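Side-chain contact in F-actin-capping protein subunit alpha (Dictyostelium discoideum, PDB 4AKR), which caps the fast-growing barbed ends of actin filaments independently of calcium, blocking subunit exchange there without severing the filament: residues E128-G133 with W167-T172. Numbering follows the deposited sequence.
Sequences EYYPNG and WRSVWT
One face of the Trp-167 indole receives the edge of the Tyr-130 ring in an edge-to-face pair: CE1 of Tyr-130 stands 3.4 Å above the indole plane, over its five-membered ring, and the two planes meet at 60°. Trp-167 CE2 in turn lies in plane at the edge of the Tyr-130 ring. At the indole's own edge, in its plane, sits Ser-169 OG, which accepts a hydrogen bond of 2.9 Å from Trp-167 NE1. Tyr-130 OH also comes within 3.1 Å of Trp-167 NE1, but the angle is too poor for a bond; the hydroxyl is instead hydrogen-bonded to Glu-232 and to a basic side chain of the other protein chain in the assembly. CB of Trp-167 already points toward the tyrosine, and with CG anti to the backbone N (chi1 178°) the indole presents a face to it; the serine bond then limits its rotation. Replacing Trp-167 by an alanine would probably take away the face that the Tyr-130 edge rests on and deprive Ser-169 OG of its indole N-H donor. Glu-232, from helix 217-248, draws the polar ends together, its carboxylate taking Tyr-130 OH, Ser-169 OG and Trp-171 NE1. The arrangement thus fastens the turn after helix 112-129 onto a middle strand of the antiparallel sheet that, with helix 217-248 packed against it, forms the core of the capping-protein alpha subunit.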
# COMPACT_ATOMS: atom_id res chain seq x y z
N GLU A 128 11.94 -23.76 -10.68
CA GLU A 128 13.12 -23.00 -11.08
C GLU A 128 13.10 -21.52 -10.71
O GLU A 128 14.11 -20.99 -10.23
CB GLU A 128 13.32 -23.13 -12.59
CG GLU A 128 14.46 -22.28 -13.15
CD GLU A 128 15.84 -22.88 -12.90
OE1 GLU A 128 16.15 -23.93 -13.50
OE2 GLU A 128 16.61 -22.30 -12.10
N TYR A 129 11.97 -20.85 -10.89
CA TYR A 129 11.93 -19.42 -10.59
C TYR A 129 11.15 -18.95 -9.37
O TYR A 129 11.23 -17.78 -9.00
CB TYR A 129 11.42 -18.67 -11.83
CG TYR A 129 12.29 -18.88 -13.03
CD1 TYR A 129 12.08 -19.96 -13.89
CD2 TYR A 129 13.37 -18.03 -13.30
CE1 TYR A 129 12.91 -20.19 -14.98
CE2 TYR A 129 14.22 -18.26 -14.38
CZ TYR A 129 13.98 -19.34 -15.22
OH TYR A 129 14.79 -19.56 -16.30
N TYR A 130 10.41 -19.85 -8.73
CA TYR A 130 9.65 -19.46 -7.56
C TYR A 130 9.90 -20.42 -6.40
O TYR A 130 9.21 -21.42 -6.24
CB TYR A 130 8.15 -19.43 -7.91
CG TYR A 130 7.79 -18.50 -9.05
CD1 TYR A 130 7.49 -17.16 -8.81
CD2 TYR A 130 7.75 -18.95 -10.37
CE1 TYR A 130 7.16 -16.30 -9.84
CE2 TYR A 130 7.41 -18.09 -11.42
CZ TYR A 130 7.12 -16.76 -11.14
OH TYR A 130 6.78 -15.88 -12.14
N PRO A 131 10.90 -20.11 -5.57
CA PRO A 131 11.26 -20.93 -4.40
C PRO A 131 10.09 -21.48 -3.58
O PRO A 131 10.05 -22.68 -3.31
CB PRO A 131 12.19 -20.01 -3.60
CG PRO A 131 11.94 -18.61 -4.17
CD PRO A 131 11.71 -18.88 -5.62
N ASN A 132 9.15 -20.64 -3.16
CA ASN A 132 8.00 -21.14 -2.40
C ASN A 132 6.73 -21.23 -3.24
O ASN A 132 5.62 -21.28 -2.70
CB ASN A 132 7.68 -20.25 -1.20
CG ASN A 132 8.82 -20.18 -0.22
OD1 ASN A 132 9.48 -21.18 0.06
ND2 ASN A 132 9.04 -18.99 0.34
N GLY A 133 6.89 -21.25 -4.56
CA GLY A 133 5.72 -21.29 -5.42
C GLY A 133 4.99 -22.61 -5.51
O GLY A 133 5.59 -23.67 -5.44
N TRP A 167 3.29 -13.04 -5.16
CA TRP A 167 3.48 -12.93 -6.59
C TRP A 167 2.44 -13.88 -7.18
O TRP A 167 2.40 -15.05 -6.82
CB TRP A 167 4.89 -13.36 -7.01
CG TRP A 167 5.11 -13.32 -8.51
CD1 TRP A 167 4.48 -14.08 -9.46
CD2 TRP A 167 6.05 -12.49 -9.22
NE1 TRP A 167 4.96 -13.76 -10.72
CE2 TRP A 167 5.92 -12.80 -10.59
CE3 TRP A 167 6.98 -11.52 -8.83
CZ2 TRP A 167 6.69 -12.16 -11.57
CZ3 TRP A 167 7.74 -10.89 -9.81
CH2 TRP A 167 7.59 -11.22 -11.16
N ARG A 168 1.60 -13.35 -8.06
CA ARG A 168 0.57 -14.15 -8.70
C ARG A 168 0.70 -14.05 -10.22
O ARG A 168 0.79 -12.95 -10.76
CB ARG A 168 -0.83 -13.66 -8.30
CG ARG A 168 -1.28 -14.07 -6.92
CD ARG A 168 -2.57 -13.37 -6.56
NE ARG A 168 -2.34 -11.96 -6.26
CZ ARG A 168 -3.30 -11.05 -6.12
NH1 ARG A 168 -4.57 -11.41 -6.24
NH2 ARG A 168 -3.00 -9.80 -5.84
N SER A 169 0.72 -15.19 -10.88
CA SER A 169 0.80 -15.26 -12.34
C SER A 169 -0.31 -16.18 -12.82
O SER A 169 -0.48 -17.29 -12.31
CB SER A 169 2.14 -15.83 -12.81
OG SER A 169 3.20 -14.92 -12.64
N VAL A 170 -1.09 -15.71 -13.79
CA VAL A 170 -2.16 -16.51 -14.37
C VAL A 170 -2.04 -16.38 -15.88
O VAL A 170 -2.31 -15.32 -16.46
CB VAL A 170 -3.57 -16.03 -13.93
CG1 VAL A 170 -4.64 -16.79 -14.70
CG2 VAL A 170 -3.75 -16.26 -12.43
N TRP A 171 -1.57 -17.46 -16.52
CA TRP A 171 -1.40 -17.50 -17.97
C TRP A 171 -2.43 -18.41 -18.59
O TRP A 171 -2.54 -19.59 -18.23
CB TRP A 171 -0.01 -18.01 -18.35
CG TRP A 171 1.09 -17.02 -18.13
CD1 TRP A 171 1.80 -16.82 -16.98
CD2 TRP A 171 1.56 -16.05 -19.07
NE1 TRP A 171 2.68 -15.78 -17.15
CE2 TRP A 171 2.55 -15.28 -18.42
CE3 TRP A 171 1.23 -15.74 -20.40
CZ2 TRP A 171 3.22 -14.23 -19.05
CZ3 TRP A 171 1.90 -14.69 -21.03
CH2 TRP A 171 2.89 -13.95 -20.35
N THR A 172 -3.18 -17.86 -19.53
CA THR A 172 -4.22 -18.62 -20.21
C THR A 172 -3.76 -18.89 -21.63
O THR A 172 -3.58 -17.95 -22.41
CB THR A 172 -5.51 -17.82 -20.23
OG1 THR A 172 -5.88 -17.51 -18.88
CG2 THR A 172 -6.61 -18.60 -20.92